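Local coordinates for protein estrogen receptor (Crassostrea gigas, PDB 4N1Y) that probably acts as a nuclear receptor in transcription, with a ligand-binding domain whose hormone-dependent switch has become vestigial, leaving it constitutively active, at residues 97-101 with 120-124; 55-59 with 144-148. The contacts are given in a common frame with arbitrary orientation. Numbering follows the deposited sequence.

Contact 1: residues 97-101 with 120-124; sequences SLAFA and FEQVA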
ATOM      1  N   SER B  97      14.717  -5.442  16.118  1.00 59.34           N
ATOM      2  CA  SER B  97      15.553  -5.997  15.063  1.00 52.18           C
ATOM      3  C   SER B  97      14.753  -6.837  14.098  1.00 52.64           C
ATOM      4  O   SER B  97      13.630  -7.231  14.396  1.00 57.30           O
ATOM      5  CB  SER B  97      16.670  -6.833  15.669  1.00 50.40           C
ATOM      6  OG  SER B  97      16.150  -7.781  16.585  1.00 53.82           O
ATOM      7  N   LEU B  98      15.339  -7.112  12.937  1.00 56.41           N
ATOM      8  CA  LEU B  98      14.684  -7.957  11.948  1.00 55.22           C
ATOM      9  C   LEU B  98      15.460  -9.256  11.795  1.00 55.75           C
ATOM     10  O   LEU B  98      16.679  -9.256  11.580  1.00 56.07           O
ATOM     11  CB  LEU B  98      14.549  -7.236  10.610  1.00 37.53           C
ATOM     12  CG  LEU B  98      13.562  -6.076  10.690  1.00 45.06           C
ATOM     13  CD1 LEU B  98      13.515  -5.296   9.393  1.00 48.87           C
ATOM     14  CD2 LEU B  98      12.180  -6.572  11.077  1.00 34.57           C
ATOM     15  N   ALA B  99      14.747 -10.363  11.940  1.00 54.28           N
ATOM     16  CA  ALA B  99      15.343 -11.680  11.805  1.00 61.61           C
ATOM     17  C   ALA B  99      15.139 -12.211  10.387  1.00 64.86           C
ATOM     18  O   ALA B  99      14.125 -12.848  10.100  1.00 67.10           O
ATOM     19  CB  ALA B  99      14.756 -12.629  12.829  1.00 60.71           C
ATOM     20  N   PHE B 100      16.102 -11.945   9.507  1.00 64.97           N
ATOM     21  CA  PHE B 100      16.022 -12.397   8.116  1.00 64.38           C
ATOM     22  C   PHE B 100      16.193 -13.899   8.045  1.00 64.31           C
ATOM     23  O   PHE B 100      15.554 -14.597   7.250  1.00 78.25           O
ATOM     24  CB  PHE B 100      17.059 -11.677   7.268  1.00 58.28           C
ATOM     25  CG  PHE B 100      16.888 -10.202   7.294  1.00 61.33           C
ATOM     26  CD1 PHE B 100      15.948  -9.590   6.484  1.00 51.90           C
ATOM     27  CD2 PHE B 100      17.637  -9.424   8.164  1.00 72.34           C
ATOM     28  CE1 PHE B 100      15.761  -8.224   6.529  1.00 57.38           C
ATOM     29  CE2 PHE B 100      17.462  -8.055   8.210  1.00 73.45           C
ATOM     30  CZ  PHE B 100      16.522  -7.452   7.393  1.00 65.73           C
ATOM     31  N   ALA B 101      17.068 -14.385   8.901  1.00 54.72           N
ATOM     32  CA  ALA B 101      17.194 -15.795   9.141  1.00 59.65           C
ATOM     33  C   ALA B 101      17.501 -15.902  10.624  1.00 69.99           C
ATOM     34  O   ALA B 101      17.833 -14.894  11.256  1.00 74.86           O
ATOM     35  CB  ALA B 101      18.298 -16.401   8.280  1.00 57.03           C
ATOM     36  N   PHE B 120      13.648  -0.886   6.335  1.00 43.12           N
ATOM     37  CA  PHE B 120      13.529  -1.773   7.490  1.00 44.36           C
ATOM     38  C   PHE B 120      12.805  -1.135   8.670  1.00 43.41           C
ATOM     39  O   PHE B 120      12.170  -1.836   9.467  1.00 45.43           O
ATOM     40  CB  PHE B 120      14.898  -2.269   7.927  1.00 42.34           C
ATOM     41  CG  PHE B 120      15.517  -3.203   6.953  1.00 48.95           C
ATOM     42  CD1 PHE B 120      14.723  -3.891   6.051  1.00 51.59           C
ATOM     43  CD2 PHE B 120      16.888  -3.390   6.917  1.00 54.80           C
ATOM     44  CE1 PHE B 120      15.287  -4.750   5.131  1.00 54.30           C
ATOM     45  CE2 PHE B 120      17.459  -4.250   6.006  1.00 51.19           C
ATOM     46  CZ  PHE B 120      16.660  -4.931   5.111  1.00 57.30           C
ATOM     47  N   GLU B 121      12.853   0.192   8.756  1.00 35.34           N
ATOM     48  CA  GLU B 121      12.140   0.878   9.824  1.00 35.01           C
ATOM     49  C   GLU B 121      10.637   0.728   9.682  1.00 34.94           C
ATOM     50  O   GLU B 121       9.923   0.616  10.667  1.00 45.22           O
ATOM     51  CB  GLU B 121      12.502   2.354   9.841  1.00 45.58           C
ATOM     52  CG  GLU B 121      13.585   2.717  10.822  1.00 61.99           C
ATOM     53  CD  GLU B 121      13.829   4.207  10.849  1.00 80.69           C
ATOM     54  OE1 GLU B 121      12.850   4.975  10.721  1.00 85.37           O
ATOM     55  OE2 GLU B 121      14.987   4.616  11.060  1.00 89.18           O
ATOM     56  N   GLN B 122      10.163   0.704   8.446  1.00 37.00           N
ATOM     57  CA  GLN B 122       8.764   0.475   8.174  1.00 38.00           C
ATOM     58  C   GLN B 122       8.375  -0.987   8.473  1.00 43.05           C
ATOM     59  O   GLN B 122       7.346  -1.266   9.101  1.00 41.37           O
ATOM     60  CB  GLN B 122       8.463   0.858   6.731  1.00 40.92           C
ATOM     61  CG  GLN B 122       6.990   0.976   6.410  1.00 47.60           C
ATOM     62  CD  GLN B 122       6.754   1.639   5.076  1.00 61.03           C
ATOM     63  OE1 GLN B 122       7.589   1.558   4.172  1.00 67.98           O
ATOM     64  NE2 GLN B 122       5.631   2.335   4.953  1.00 61.88           N
ATOM     65  N   VAL B 123       9.203  -1.914   8.011  1.00 40.18           N
ATOM     66  CA  VAL B 123       8.981  -3.330   8.276  1.00 36.54           C
ATOM     67  C   VAL B 123       8.984  -3.664   9.747  1.00 35.40           C
ATOM     68  O   VAL B 123       8.076  -4.325  10.237  1.00 38.48           O
ATOM     69  CB  VAL B 123      10.040  -4.210   7.591  1.00 40.78           C
ATOM     70  CG1 VAL B 123       9.822  -5.661   7.971  1.00 35.66           C
ATOM     71  CG2 VAL B 123       9.971  -4.039   6.083  1.00 44.03           C
ATOM     72  N   ALA B 124      10.028  -3.214  10.441  1.00 47.04           N
ATOM     73  CA  ALA B 124      10.159  -3.411  11.883  1.00 41.42           C
ATOM     74  C   ALA B 124       8.933  -2.888  12.654  1.00 40.43           C
ATOM     75  O   ALA B 124       8.454  -3.542  13.589  1.00 35.35           O
ATOM     76  CB  ALA B 124      11.410  -2.737  12.374  1.00 37.82           C
TER
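Side-chain torsions often decide how a short strand can be seated against a helix, and the meeting of 97-101 with 120-124 illustrates this well. Strand 97-99 passes nearly at right angles to the helix, at 82° with 8.8 Å between the axes. Leu98, in the m,t rotamer, points toward the helix and meets Phe120, Val123 and Ala124, residues spread over about one turn: CD1 lies 3.6 Å from Phe120 CB and 4.0 Å from Val123 CG1, while CD2 comes to 3.8 Å from Ala124 CA. The small side chain of Ala124 is consistent with this close approach of backbone to leucine. Phe100, at the corner where the chain turns, starts sideways, yet its m rotamer carries the ring forward until CZ is 3.4 Å from CZ of Phe120. Phe120 is also m, but its chi2 of -22° turns one ring face to the tip of Phe100. The planes meet obliquely at 52°, with centroids 5.0 Å apart. Trp111 meets the Phe120 ring edge-to-face, and Cys86 of helix 67-89 touches both Leu98 and Phe100, so Trp111 and helix 67-89 add further cover to the cluster. Strand 97-99 pairs with 104-107 through backbone bonds between Leu98 and Leu106. This is the small beta hairpin of the nuclear receptor ligand-binding domain, inserted into a helical sandwich and packed on a neighbouring helix, a region that in hormone-binding relatives borders the ligand pocket.

Contact 2: residues 55-59 with 144-148; sequences WAKNV and QAMVL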
ATOM      1  N   TRP B  55       5.448 -22.379  -3.130  1.00 59.04           N
ATOM      2  CA  TRP B  55       4.388 -22.193  -2.177  1.00 55.46           C
ATOM      3  C   TRP B  55       3.132 -21.638  -2.826  1.00 58.18           C
ATOM      4  O   TRP B  55       2.027 -22.085  -2.531  1.00 67.34           O
ATOM      5  CB  TRP B  55       4.875 -21.254  -1.078  1.00 53.40           C
ATOM      6  CG  TRP B  55       3.788 -20.696  -0.288  1.00 44.89           C
ATOM      7  CD1 TRP B  55       3.145 -21.280   0.753  1.00 49.55           C
ATOM      8  CD2 TRP B  55       3.164 -19.439  -0.506  1.00 38.57           C
ATOM      9  NE1 TRP B  55       2.166 -20.446   1.224  1.00 56.15           N
ATOM     10  CE2 TRP B  55       2.154 -19.308   0.464  1.00 41.58           C
ATOM     11  CE3 TRP B  55       3.369 -18.403  -1.423  1.00 38.82           C
ATOM     12  CZ2 TRP B  55       1.342 -18.178   0.548  1.00 33.93           C
ATOM     13  CZ3 TRP B  55       2.562 -17.277  -1.340  1.00 41.54           C
ATOM     14  CH2 TRP B  55       1.555 -17.176  -0.355  1.00 36.29           C
ATOM     15  N   ALA B  56       3.306 -20.667  -3.716  1.00 52.52           N
ATOM     16  CA  ALA B  56       2.180 -20.020  -4.384  1.00 53.73           C
ATOM     17  C   ALA B  56       1.291 -21.034  -5.094  1.00 58.86           C
ATOM     18  O   ALA B  56       0.056 -20.968  -5.024  1.00 53.14           O
ATOM     19  CB  ALA B  56       2.677 -18.989  -5.370  1.00 50.55           C
ATOM     20  N   LYS B  57       1.928 -21.998  -5.744  1.00 57.31           N
ATOM     21  CA  LYS B  57       1.206 -22.975  -6.538  1.00 63.81           C
ATOM     22  C   LYS B  57       0.303 -23.815  -5.629  1.00 67.94           C
ATOM     23  O   LYS B  57      -0.626 -24.492  -6.093  1.00 68.49           O
ATOM     24  CB  LYS B  57       2.199 -23.826  -7.331  1.00 54.88           C
ATOM     25  CG  LYS B  57       3.023 -22.944  -8.260  1.00 61.64           C
ATOM     26  CD  LYS B  57       4.020 -23.701  -9.108  1.00 67.48           C
ATOM     27  CE  LYS B  57       4.769 -22.722 -10.003  1.00 70.86           C
ATOM     28  NZ  LYS B  57       5.840 -23.367 -10.806  1.00 77.04           N
ATOM     29  N   ASN B  58       0.546 -23.721  -4.325  1.00 60.89           N
ATOM     30  CA  ASN B  58      -0.283 -24.418  -3.359  1.00 57.04           C
ATOM     31  C   ASN B  58      -1.448 -23.572  -2.893  1.00 53.32           C
ATOM     32  O   ASN B  58      -2.365 -24.094  -2.272  1.00 58.08           O
ATOM     33  CB  ASN B  58       0.531 -24.843  -2.136  1.00 57.88           C
ATOM     34  CG  ASN B  58       1.485 -25.967  -2.431  1.00 75.61           C
ATOM     35  OD1 ASN B  58       2.299 -25.888  -3.349  1.00 87.07           O
ATOM     36  ND2 ASN B  58       1.378 -27.039  -1.663  1.00 84.36           N
ATOM     37  N   VAL B  59      -1.423 -22.272  -3.175  1.00 49.90           N
ATOM     38  CA  VAL B  59      -2.555 -21.439  -2.787  1.00 51.00           C
ATOM     39  C   VAL B  59      -3.745 -21.813  -3.659  1.00 59.17           C
ATOM     40  O   VAL B  59      -3.692 -21.683  -4.877  1.00 56.77           O
ATOM     41  CB  VAL B  59      -2.229 -19.957  -2.877  1.00 50.55           C
ATOM     42  CG1 VAL B  59      -3.431 -19.139  -2.465  1.00 55.31           C
ATOM     43  CG2 VAL B  59      -1.032 -19.635  -1.965  1.00 43.27           C
ATOM     44  N   GLN B 144      -0.340 -13.682   3.556  1.00 38.10           N
ATOM     45  CA  GLN B 144       0.537 -13.798   2.416  1.00 42.02           C
ATOM     46  C   GLN B 144      -0.282 -14.205   1.189  1.00 39.55           C
ATOM     47  O   GLN B 144      -0.098 -13.657   0.108  1.00 47.54           O
ATOM     48  CB  GLN B 144       1.712 -14.736   2.692  1.00 45.43           C
ATOM     49  CG  GLN B 144       1.436 -15.965   3.486  1.00 57.18           C
ATOM     50  CD  GLN B 144       2.729 -16.664   3.873  1.00 65.34           C
ATOM     51  OE1 GLN B 144       2.765 -17.876   4.093  1.00 70.04           O
ATOM     52  NE2 GLN B 144       3.795 -15.885   3.994  1.00 64.84           N
ATOM     53  N   ALA B 145      -1.200 -15.147   1.356  1.00 34.89           N
ATOM     54  CA  ALA B 145      -2.032 -15.570   0.237  1.00 30.47           C
ATOM     55  C   ALA B 145      -2.771 -14.353  -0.316  1.00 46.13           C
ATOM     56  O   ALA B 145      -2.861 -14.137  -1.539  1.00 40.39           O
ATOM     57  CB  ALA B 145      -2.989 -16.626   0.662  1.00 31.54           C
ATOM     58  N   MET B 146      -3.260 -13.535   0.605  1.00 39.95           N
ATOM     59  CA  MET B 146      -3.936 -12.307   0.243  1.00 39.37           C
ATOM     60  C   MET B 146      -3.000 -11.332  -0.484  1.00 41.25           C
ATOM     61  O   MET B 146      -3.365 -10.761  -1.512  1.00 43.96           O
ATOM     62  CB  MET B 146      -4.505 -11.652   1.496  1.00 49.77           C
ATOM     63  CG  MET B 146      -5.386 -10.499   1.189  1.00 55.06           C
ATOM     64  SD  MET B 146      -6.590 -10.977  -0.051  1.00 82.50           S
ATOM     65  CE  MET B 146      -7.863 -11.606   1.015  1.00 83.15           C
ATOM     66  N   VAL B 147      -1.777 -11.188   0.020  1.00 37.23           N
ATOM     67  CA  VAL B 147      -0.796 -10.290  -0.591  1.00 34.39           C
ATOM     68  C   VAL B 147      -0.579 -10.701  -2.042  1.00 39.15           C
ATOM     69  O   VAL B 147      -0.498  -9.863  -2.935  1.00 42.17           O
ATOM     70  CB  VAL B 147       0.550 -10.301   0.161  1.00 26.64           C
ATOM     71  CG1 VAL B 147       1.622  -9.533  -0.643  1.00 26.77           C
ATOM     72  CG2 VAL B 147       0.388  -9.670   1.524  1.00 25.97           C
ATOM     73  N   LEU B 148      -0.495 -12.009  -2.251  1.00 40.36           N
ATOM     74  CA  LEU B 148      -0.363 -12.603  -3.572  1.00 34.58           C
ATOM     75  C   LEU B 148      -1.538 -12.286  -4.498  1.00 47.38           C
ATOM     76  O   LEU B 148      -1.345 -11.755  -5.577  1.00 52.79           O
ATOM     77  CB  LEU B 148      -0.227 -14.114  -3.428  1.00 36.54           C
ATOM     78  CG  LEU B 148      -0.183 -14.920  -4.710  1.00 40.52           C
ATOM     79  CD1 LEU B 148       1.084 -14.599  -5.458  1.00 41.11           C
ATOM     80  CD2 LEU B 148      -0.244 -16.393  -4.359  1.00 42.12           C
TER
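How the last turn of a helix and the turn that follows it fit against another helix is seen by following 144-148 in order. Gln144 comes first, with chi1 in the p well; its aliphatic portion serves as a surface for tryptophan, CG standing 3.7 Å from Trp55 CZ2. Ala145 follows and meets two residues, Trp55 and Val59. Its backbone N sits at the edge of the indole, 3.8 Å from Trp55 CH2, and its CB is 4.0 Å from Val59 CG1. Met146 points away, packing on helix 159-180 and on Leu193 of the second subunit, and Val147 touches helix 67-89. One turn on from Gln144, Leu148 returns to the interface. Its CD2 enters a hollow between three residues, 4.2 Å from Trp55 CZ3, 4.0 Å from Ala56 CB and 4.1 Å from Val59 CG2. The hollow is formed where the chain leaving helix 34-56 bends in a type I turn from Ala56 to Val59, sealed by Val59 N to Ala56 O at 2.7 Å, with Val59 and Trp55 both pointing toward 144-148. The cross-segment chemistry is mostly packing of apolar groups, including the methylene of a glutamine, with one backbone N at the indole edge, so the fit probably rests on complementary shape and burial away from water rather than on directed polar bonds.

In the fold
Both contacts belong to one helical ligand-binding domain, on opposite sides of the chain's centre, with their own centres 21 Å apart and nearest atoms about 12 Å apart. Along the chain, contact 1 is nested within the long loop closed by contact 2, and their helices, 117-132 and 137-149, are consecutive. Helix 67-89 touches both sites: Val123 rests on its Leu83 and Ala87, whereas Ala56 meets Ile74 and Gln144 meets Leu81. Each contact also has a residue reaching the second subunit: Glu121, salt-bridged to Arg154 of that subunit, and Met146, packed on its Leu193. Contact 1 is nearer the pocket in hormone-binding relatives; contact 2 joins the last turn of helix 34-56 and the following turn to helix 137-149.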